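Local coordinates for protein dihydrodipicolinate synthase (Bacillus anthracis, PDB 1XKY) that probably catalyses the condensation of pyruvate with aspartate semialdehyde in lysine biosynthesis, as a TIM-barrel lyase of the dihydrodipicolinate synthase family, at residues 58-62 with 276-281; 139-145 with 167-173; 224-228 with 243-247. All coordinates share one frame. Residue numbers count along the deposited sequence, not the author numbering.

In the fold
The three contacts sample different levels of one chain built on an eight-stranded parallel barrel. Interaction 2 joins barrel strands 141-145 and 168-173. Interaction 3 pairs helix 218-234, which follows the last strand 212-215, with helix 237-253, the first of the helices beyond the barrel. Interaction 1 ties a loop after the second strand, 49-52, to a loop between the last two helices. Along the chain, interaction 2 closes before interaction 3 opens, and both are nested within interaction 1. The centres lie 24 to 29 Å apart, and none of the contacts touch. Interaction 1 thus brings the C-terminal helical region back onto the barrel.

Interaction 1: 58-62 with 276-281; sequences ESPTL and SVRLPL
Two irregular segments, 58-62 and 276-281, meet with Thr61 and Arg278 as the nearest CA pair, 6.7 Å apart. Together they bury 318 Å². Glu58 has left-handed backbone angles (62/39), and a turn follows in which Thr61 N donates to Glu58 O at 3.0 Å. In the other segment, Arg278 to Leu281 form a type VI turn. Pro280 follows a cis peptide bond, and Leu281 N donates to Arg278 O at 3.0 Å.

Hydrogen bonds dominate. Glu58 (chi1 m, chi2 t) extends so that OE2 accepts from Arg278 N at 3.1 Å. Arg278 (chi1 m, then extended) sends NH1 to Thr61 O at 2.8 Å. A bridging water donates to Glu58 OE2 (2.7 Å) and Arg278 O (2.7 Å) and accepts from Thr61 OG1 (3.0 Å). The two loops are therefore joined through backbone as well as side-chain atoms.

Charges find further partners outside. Glu58 OE1 forms a salt bridge with Lys264, and Arg278 NH2 forms one with Glu66. Arg278 also makes a cation-pi contact with Phe24.

Van der Waals contacts are few. Leu62 CD2 lies over one face of the guanidinium, 3.9 Å from Arg278 NH1. Thr61 CG2 makes a methyl-to-carbonyl contact with Leu279 O at 3.3 Å and is 4.3 Å from Pro280 CD.

The loop after barrel strand 49-52 is thus hydrogen-bonded to the loop between helices 261-269 and 286-297, which carries the cis-proline turn. Leu62 packs on helix 64-78 and Val277 on helix 261-269, while Pro60 and Leu279 to Leu281 touch a second subunit.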
loop_
_atom_site.group_PDB
_atom_site.type_symbol
_atom_site.label_atom_id
_atom_site.label_comp_id
_atom_site.label_asym_id
_atom_site.label_seq_id
_atom_site.Cartn_x
_atom_site.Cartn_y
_atom_site.Cartn_z
ATOM N N GLU A 58 5.672 -26.406 2.269
ATOM C CA GLU A 58 4.235 -26.601 2.434
ATOM C C GLU A 58 3.822 -26.969 3.856
ATOM O O GLU A 58 2.881 -27.737 4.065
ATOM C CB GLU A 58 3.710 -27.612 1.402
ATOM C CG GLU A 58 3.675 -27.034 -0.002
ATOM C CD GLU A 58 3.363 -28.070 -1.070
ATOM O OE1 GLU A 58 4.325 -28.575 -1.703
ATOM O OE2 GLU A 58 2.159 -28.364 -1.274
ATOM N N SER A 59 4.470 -26.337 4.833
ATOM C CA SER A 59 4.109 -26.504 6.248
ATOM C C SER A 59 2.599 -26.405 6.542
ATOM O O SER A 59 2.103 -27.160 7.372
ATOM C CB SER A 59 4.885 -25.514 7.145
ATOM O OG SER A 59 4.470 -24.166 6.976
ATOM N N PRO A 60 1.863 -25.489 5.871
ATOM C CA PRO A 60 0.431 -25.388 6.213
ATOM C C PRO A 60 -0.395 -26.656 5.996
ATOM O O PRO A 60 -1.402 -26.846 6.685
ATOM C CB PRO A 60 -0.077 -24.269 5.286
ATOM C CG PRO A 60 1.139 -23.507 4.915
ATOM C CD PRO A 60 2.225 -24.514 4.827
ATOM N N THR A 61 0.010 -27.498 5.042
ATOM C CA THR A 61 -0.736 -28.714 4.700
ATOM C C THR A 61 -0.108 -30.019 5.209
ATOM O O THR A 61 -0.652 -31.100 4.964
ATOM C CB THR A 61 -0.957 -28.812 3.180
ATOM O OG1 THR A 61 0.294 -28.647 2.498
ATOM C CG2 THR A 61 -1.946 -27.731 2.727
ATOM N N LEU A 62 1.019 -29.930 5.918
ATOM C CA LEU A 62 1.604 -31.105 6.561
ATOM C C LEU A 62 1.020 -31.259 7.969
ATOM O O LEU A 62 0.840 -30.281 8.684
ATOM C CB LEU A 62 3.126 -31.000 6.650
ATOM C CG LEU A 62 3.956 -30.809 5.376
ATOM C CD1 LEU A 62 5.399 -30.558 5.758
ATOM C CD2 LEU A 62 3.848 -31.990 4.416
ATOM N N SER A 276 3.639 -33.005 -7.004
ATOM C CA SER A 276 2.773 -31.845 -7.064
ATOM C C SER A 276 2.613 -31.183 -5.689
ATOM O O SER A 276 3.486 -31.320 -4.832
ATOM C CB SER A 276 1.424 -32.257 -7.634
ATOM O OG SER A 276 0.742 -31.127 -8.115
ATOM N N VAL A 277 1.498 -30.475 -5.503
ATOM C CA VAL A 277 1.227 -29.691 -4.304
ATOM C C VAL A 277 -0.120 -30.065 -3.716
ATOM O O VAL A 277 -0.948 -30.693 -4.380
ATOM C CB VAL A 277 1.242 -28.162 -4.584
ATOM C CG1 VAL A 277 2.667 -27.670 -4.814
ATOM C CG2 VAL A 277 0.309 -27.797 -5.764
ATOM N N ARG A 278 -0.331 -29.680 -2.459
ATOM C CA ARG A 278 -1.593 -29.972 -1.776
ATOM C C ARG A 278 -2.488 -28.751 -1.758
ATOM O O ARG A 278 -2.011 -27.637 -1.572
ATOM C CB ARG A 278 -1.335 -30.429 -0.346
ATOM C CG ARG A 278 -0.583 -31.730 -0.261
ATOM C CD ARG A 278 -0.465 -32.186 1.159
ATOM N NE ARG A 278 0.306 -33.415 1.287
ATOM C CZ ARG A 278 0.627 -33.970 2.453
ATOM N NH1 ARG A 278 0.254 -33.399 3.589
ATOM N NH2 ARG A 278 1.329 -35.098 2.492
ATOM N N LEU A 279 -3.784 -28.981 -1.941
ATOM C CA LEU A 279 -4.795 -27.932 -1.844
ATOM C C LEU A 279 -4.667 -27.164 -0.516
ATOM O O LEU A 279 -4.435 -27.777 0.526
ATOM C CB LEU A 279 -6.199 -28.536 -1.995
ATOM C CG LEU A 279 -6.669 -28.886 -3.414
ATOM C CD1 LEU A 279 -7.886 -29.805 -3.380
ATOM C CD2 LEU A 279 -6.989 -27.622 -4.202
ATOM N N PRO A 280 -4.848 -25.828 -0.545
ATOM C CA PRO A 280 -5.398 -24.989 -1.629
ATOM C C PRO A 280 -4.463 -24.611 -2.793
ATOM O O PRO A 280 -4.869 -23.826 -3.665
ATOM C CB PRO A 280 -5.846 -23.720 -0.891
ATOM C CG PRO A 280 -4.907 -23.594 0.254
ATOM C CD PRO A 280 -4.476 -25.023 0.633
ATOM N N LEU A 281 -3.245 -25.153 -2.823
ATOM C CA LEU A 281 -2.346 -24.935 -3.958
ATOM C C LEU A 281 -2.703 -25.917 -5.072
ATOM O O LEU A 281 -3.210 -27.006 -4.804
ATOM C CB LEU A 281 -0.875 -25.094 -3.547
ATOM C CG LEU A 281 -0.395 -24.241 -2.363
ATOM C CD1 LEU A 281 1.056 -24.499 -2.065
ATOM C CD2 LEU A 281 -0.629 -22.768 -2.616
HETATM O O HOH W 1 0.189 -27.078 -0.034
#

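Interaction 2: 139-145 with 167-173; sequences LPVMLYN and NIVAIKD. With K (potassium ion), chain F.
Two neighbouring parallel strands of a TIM barrel, 141-145 and 168-173, meet here. Their axes approach to 4.3 Å at 23°. The register runs Val141-Ile168, then Met142-Ala170, Leu143-Ile171, Tyr144-Lys172 and Asn145-Asp173. The shift is a beta bulge at Val169 (-114/-11).

Backbone hydrogen bonds are Val141 N to Asn167 O (2.6 Å), Val169 N to Val141 O (2.9 Å), Leu143 N to Ala170 O (2.9 Å), Lys172 N to Leu143 O (2.7 Å) and Asn145 N to Lys172 O (2.9 Å). Asn167 ND2 donates to Leu139 O (3.0 Å) and to Ala134 O. Asn145 ND2 donates to Asp173 OD1 (3.0 Å), which also accepts from Gly175 N. Leu143 and Ile171 pack on helix 156-163.

Ile168 O binds potassium at 2.7 Å, with two waters and the carbonyls of Ser163, Ile165 and Glu166. Fully extended (all t), Lys172 lays CD over the Tyr144 ring, a CH-pi contact 3.7 Å from the centroid. Lys172 is probably the Schiff-base lysine of this family, carried on the sixth barrel strand.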
loop_
_atom_site.group_PDB
_atom_site.type_symbol
_atom_site.label_atom_id
_atom_site.label_comp_id
_atom_site.label_asym_id
_atom_site.label_seq_id
_atom_site.Cartn_x
_atom_site.Cartn_y
_atom_site.Cartn_z
ATOM N N LEU A 139 18.297 -25.630 21.329
ATOM C CA LEU A 139 18.725 -25.413 19.950
ATOM C C LEU A 139 18.760 -23.943 19.563
ATOM O O LEU A 139 17.986 -23.140 20.085
ATOM C CB LEU A 139 17.797 -26.155 18.985
ATOM C CG LEU A 139 17.892 -27.682 18.965
ATOM C CD1 LEU A 139 17.009 -28.213 17.853
ATOM C CD2 LEU A 139 19.320 -28.140 18.780
ATOM N N PRO A 140 19.669 -23.588 18.635
ATOM C CA PRO A 140 19.656 -22.272 18.023
ATOM C C PRO A 140 18.336 -21.973 17.301
ATOM O O PRO A 140 17.687 -22.887 16.748
ATOM C CB PRO A 140 20.813 -22.334 17.017
ATOM C CG PRO A 140 21.671 -23.432 17.478
ATOM C CD PRO A 140 20.777 -24.417 18.125
ATOM N N VAL A 141 17.957 -20.696 17.314
ATOM C CA VAL A 141 16.711 -20.228 16.723
ATOM C C VAL A 141 16.980 -19.143 15.669
ATOM O O VAL A 141 17.736 -18.190 15.914
ATOM C CB VAL A 141 15.762 -19.659 17.810
ATOM C CG1 VAL A 141 14.549 -18.970 17.181
ATOM C CG2 VAL A 141 15.331 -20.752 18.761
ATOM N N MET A 142 16.349 -19.304 14.507
ATOM C CA MET A 142 16.327 -18.294 13.458
ATOM C C MET A 142 14.899 -17.760 13.367
ATOM O O MET A 142 13.942 -18.521 13.197
ATOM C CB MET A 142 16.766 -18.880 12.111
ATOM C CG MET A 142 16.759 -17.879 10.941
ATOM S SD MET A 142 17.295 -18.560 9.339
ATOM C CE MET A 142 19.059 -18.644 9.569
ATOM N N LEU A 143 14.767 -16.443 13.500
ATOM C CA LEU A 143 13.499 -15.766 13.306
ATOM C C LEU A 143 13.215 -15.612 11.812
ATOM O O LEU A 143 14.133 -15.564 10.995
ATOM C CB LEU A 143 13.538 -14.388 13.963
ATOM C CG LEU A 143 13.862 -14.296 15.450
ATOM C CD1 LEU A 143 13.954 -12.833 15.843
ATOM C CD2 LEU A 143 12.827 -15.010 16.293
ATOM N N TYR A 144 11.938 -15.521 11.462
ATOM C CA TYR A 144 11.537 -15.353 10.075
ATOM C C TYR A 144 10.536 -14.208 9.977
ATOM O O TYR A 144 9.385 -14.330 10.412
ATOM C CB TYR A 144 10.972 -16.675 9.543
ATOM C CG TYR A 144 10.541 -16.709 8.087
ATOM C CD1 TYR A 144 10.880 -15.697 7.185
ATOM C CD2 TYR A 144 9.828 -17.806 7.599
ATOM C CE1 TYR A 144 10.490 -15.763 5.854
ATOM C CE2 TYR A 144 9.434 -17.878 6.272
ATOM C CZ TYR A 144 9.767 -16.856 5.406
ATOM O OH TYR A 144 9.376 -16.940 4.088
ATOM N N ASN A 145 11.008 -13.089 9.426
ATOM C CA ASN A 145 10.174 -11.919 9.154
ATOM C C ASN A 145 9.630 -12.018 7.727
ATOM O O ASN A 145 10.399 -12.080 6.759
ATOM C CB ASN A 145 11.001 -10.640 9.316
ATOM C CG ASN A 145 10.189 -9.379 9.106
ATOM O OD1 ASN A 145 9.136 -9.189 9.714
ATOM N ND2 ASN A 145 10.679 -8.507 8.238
ATOM N N ASN A 167 20.037 -18.201 22.631
ATOM C CA ASN A 167 19.904 -19.123 21.488
ATOM C C ASN A 167 19.154 -18.571 20.260
ATOM O O ASN A 167 18.905 -19.314 19.313
ATOM C CB ASN A 167 19.303 -20.464 21.937
ATOM C CG ASN A 167 17.898 -20.331 22.479
ATOM O OD1 ASN A 167 17.538 -19.304 23.051
ATOM N ND2 ASN A 167 17.098 -21.380 22.308
ATOM N N ILE A 168 18.793 -17.288 20.270
ATOM C CA ILE A 168 18.236 -16.640 19.071
ATOM C C ILE A 168 19.400 -15.979 18.328
ATOM O O ILE A 168 19.904 -14.921 18.740
ATOM C CB ILE A 168 17.107 -15.627 19.394
ATOM C CG1 ILE A 168 16.004 -16.312 20.212
ATOM C CG2 ILE A 168 16.538 -15.055 18.086
ATOM C CD1 ILE A 168 14.802 -15.448 20.553
ATOM N N VAL A 169 19.828 -16.624 17.243
ATOM C CA VAL A 169 21.129 -16.357 16.623
ATOM C C VAL A 169 21.084 -15.740 15.222
ATOM O O VAL A 169 22.117 -15.291 14.707
ATOM C CB VAL A 169 22.000 -17.649 16.585
ATOM C CG1 VAL A 169 22.198 -18.205 17.982
ATOM C CG2 VAL A 169 21.401 -18.734 15.656
ATOM N N ALA A 170 19.905 -15.707 14.607
ATOM C CA ALA A 170 19.787 -15.229 13.230
ATOM C C ALA A 170 18.352 -14.861 12.875
ATOM O O ALA A 170 17.417 -15.206 13.600
ATOM C CB ALA A 170 20.316 -16.280 12.256
ATOM N N ILE A 171 18.203 -14.143 11.761
ATOM C CA ILE A 171 16.895 -13.821 11.204
ATOM C C ILE A 171 16.922 -13.980 9.682
ATOM O O ILE A 171 17.894 -13.594 9.018
ATOM C CB ILE A 171 16.408 -12.401 11.623
ATOM C CG1 ILE A 171 15.008 -12.104 11.056
ATOM C CG2 ILE A 171 17.415 -11.331 11.211
ATOM C CD1 ILE A 171 14.305 -10.967 11.757
ATOM N N LYS A 172 15.883 -14.618 9.155
ATOM C CA LYS A 172 15.585 -14.596 7.724
ATOM C C LYS A 172 14.666 -13.399 7.513
ATOM O O LYS A 172 13.529 -13.405 7.975
ATOM C CB LYS A 172 14.886 -15.897 7.287
ATOM C CG LYS A 172 14.405 -15.900 5.836
ATOM C CD LYS A 172 13.625 -17.153 5.486
ATOM C CE LYS A 172 13.132 -17.106 4.030
ATOM N NZ LYS A 172 12.401 -18.351 3.642
ATOM N N ASP A 173 15.160 -12.368 6.837
ATOM C CA ASP A 173 14.374 -11.143 6.661
ATOM C C ASP A 173 13.798 -11.037 5.253
ATOM O O ASP A 173 14.474 -10.581 4.325
ATOM C CB ASP A 173 15.218 -9.898 6.995
ATOM C CG ASP A 173 14.362 -8.642 7.163
ATOM O OD1 ASP A 173 13.205 -8.626 6.683
ATOM O OD2 ASP A 173 14.851 -7.663 7.769
HETATM K K K F . 21.745 -14.381 20.666
HETATM O O HOH W 2 23.599 -14.295 18.403
HETATM O O HOH W 3 23.370 -13.824 22.658
#

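Interaction 3: 224-228 with 243-247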
loop_
_atom_site.group_PDB
_atom_site.type_symbol
_atom_site.label_atom_id
_atom_site.label_comp_id
_atom_site.label_asym_id
_atom_site.label_seq_id
_atom_site.Cartn_x
_atom_site.Cartn_y
_atom_site.Cartn_z
ATOM N N GLU A 224 25.172 -21.212 -9.734
ATOM C CA GLU A 224 25.257 -19.829 -10.214
ATOM C C GLU A 224 25.298 -18.826 -9.044
ATOM O O GLU A 224 26.113 -17.894 -9.036
ATOM C CB GLU A 224 24.093 -19.508 -11.149
ATOM C CG GLU A 224 24.164 -20.209 -12.523
ATOM C CD GLU A 224 23.676 -21.662 -12.529
ATOM O OE1 GLU A 224 23.395 -22.237 -11.461
ATOM O OE2 GLU A 224 23.595 -22.246 -13.628
ATOM N N MET A 225 24.436 -19.038 -8.055
ATOM C CA MET A 225 24.407 -18.203 -6.849
ATOM C C MET A 225 25.703 -18.319 -6.046
ATOM O O MET A 225 26.181 -17.338 -5.491
ATOM C CB MET A 225 23.227 -18.594 -5.955
ATOM C CG MET A 225 21.869 -18.327 -6.563
ATOM S SD MET A 225 20.523 -18.958 -5.549
ATOM C CE MET A 225 20.734 -17.945 -4.083
ATOM N N GLN A 226 26.262 -19.528 -5.984
ATOM C CA GLN A 226 27.546 -19.749 -5.322
ATOM C C GLN A 226 28.655 -18.926 -6.001
ATOM O O GLN A 226 29.441 -18.255 -5.330
ATOM C CB GLN A 226 27.876 -21.239 -5.333
ATOM C CG GLN A 226 29.145 -21.630 -4.610
ATOM C CD GLN A 226 29.327 -23.133 -4.580
ATOM O OE1 GLN A 226 29.659 -23.755 -5.594
ATOM N NE2 GLN A 226 29.094 -23.728 -3.430
ATOM N N GLU A 227 28.697 -18.965 -7.331
ATOM C CA GLU A 227 29.684 -18.191 -8.097
ATOM C C GLU A 227 29.438 -16.683 -7.968
ATOM O O GLU A 227 30.383 -15.908 -7.909
ATOM C CB GLU A 227 29.651 -18.610 -9.577
ATOM C CG GLU A 227 30.634 -17.869 -10.491
ATOM C CD GLU A 227 32.069 -18.359 -10.392
ATOM O OE1 GLU A 227 32.956 -17.717 -10.993
ATOM O OE2 GLU A 227 32.327 -19.371 -9.724
ATOM N N MET A 228 28.171 -16.274 -7.947
ATOM C CA MET A 228 27.801 -14.878 -7.729
ATOM C C MET A 228 28.357 -14.345 -6.412
ATOM O O MET A 228 28.955 -13.266 -6.373
ATOM C CB MET A 228 26.272 -14.713 -7.755
ATOM C CG MET A 228 25.817 -13.265 -7.714
ATOM S SD MET A 228 24.061 -13.068 -7.396
ATOM C CE MET A 228 23.877 -13.732 -5.739
ATOM N N LEU A 243 25.488 -12.283 -12.836
ATOM C CA LEU A 243 24.787 -13.429 -12.236
ATOM C C LEU A 243 23.590 -12.982 -11.391
ATOM O O LEU A 243 22.573 -13.681 -11.327
ATOM C CB LEU A 243 25.761 -14.284 -11.415
ATOM C CG LEU A 243 26.733 -15.115 -12.269
ATOM C CD1 LEU A 243 27.922 -15.572 -11.468
ATOM C CD2 LEU A 243 26.007 -16.309 -12.887
ATOM N N HIS A 244 23.714 -11.819 -10.755
ATOM C CA HIS A 244 22.602 -11.184 -10.047
ATOM C C HIS A 244 21.406 -10.975 -10.972
ATOM O O HIS A 244 20.274 -11.202 -10.581
ATOM C CB HIS A 244 23.061 -9.846 -9.440
ATOM C CG HIS A 244 21.948 -8.978 -8.945
ATOM N ND1 HIS A 244 21.249 -9.238 -7.784
ATOM C CD2 HIS A 244 21.425 -7.834 -9.450
ATOM C CE1 HIS A 244 20.342 -8.295 -7.599
ATOM N NE2 HIS A 244 20.424 -7.435 -8.600
ATOM N N GLN A 245 21.674 -10.538 -12.196
ATOM C CA GLN A 245 20.624 -10.337 -13.190
ATOM C C GLN A 245 19.873 -11.636 -13.511
ATOM O O GLN A 245 18.642 -11.645 -13.601
ATOM C CB GLN A 245 21.212 -9.683 -14.445
ATOM C CG GLN A 245 21.459 -8.196 -14.223
ATOM C CD GLN A 245 22.414 -7.566 -15.215
ATOM O OE1 GLN A 245 22.872 -6.433 -15.012
ATOM N NE2 GLN A 245 22.723 -8.282 -16.286
ATOM N N LEU A 246 20.624 -12.721 -13.654
ATOM C CA LEU A 246 20.059 -14.054 -13.851
ATOM C C LEU A 246 19.212 -14.475 -12.649
ATOM O O LEU A 246 18.096 -14.948 -12.814
ATOM C CB LEU A 246 21.183 -15.074 -14.073
ATOM C CG LEU A 246 20.771 -16.540 -14.277
ATOM C CD1 LEU A 246 19.948 -16.684 -15.535
ATOM C CD2 LEU A 246 22.000 -17.437 -14.336
ATOM N N LEU A 247 19.755 -14.300 -11.447
ATOM C CA LEU A 247 19.069 -14.683 -10.215
ATOM C C LEU A 247 17.699 -14.005 -10.111
ATOM O O LEU A 247 16.690 -14.667 -9.850
ATOM C CB LEU A 247 19.943 -14.349 -9.000
ATOM C CG LEU A 247 19.391 -14.624 -7.593
ATOM C CD1 LEU A 247 18.900 -16.052 -7.450
ATOM C CD2 LEU A 247 20.476 -14.326 -6.576
#
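Helices 218-234 and 237-253 pack here without any hydrogen bond between the two segments. The local axes come within 9.7 Å, at 143° between their directions, so the helices run roughly antiparallel. The contact buries 363 Å².

Glu224 comes first. Its CB is 4.1 Å from Leu243 CD2, and its CG is 4.0 Å from Leu246 CD2. The aliphatic part of the side chain makes the contact, while the carboxylate leads away. Met225 points sideways. Its SD still lies 3.8 Å from Leu247 CD1, and the side chain also packs on Ile213 and Ser215 of the last barrel strand. Glu227 contributes its CG, 3.7 Å from Leu243 CD1; its OE1 turns to a salt bridge with Lys239.

Met228 makes the closest backbone approach, with its CA 5.6 Å from that of Leu243. Its CB is 3.7 Å from Leu243 CB. Chi1 and chi2 are both t, which carries SD to 3.6 Å from His244 CA and CE to 3.6 Å from Leu247 CD2. Leu243 thus sits among Glu224, Glu227 and Met228.

His244 NE2 is hydrogen-bonded to Thr182 of the third subunit, so this helix pair also borders a subunit interface. The arrangement is an antiparallel helical hairpin. It joins the helix after the eighth strand of a TIM barrel to the C-terminal helical region found in this family.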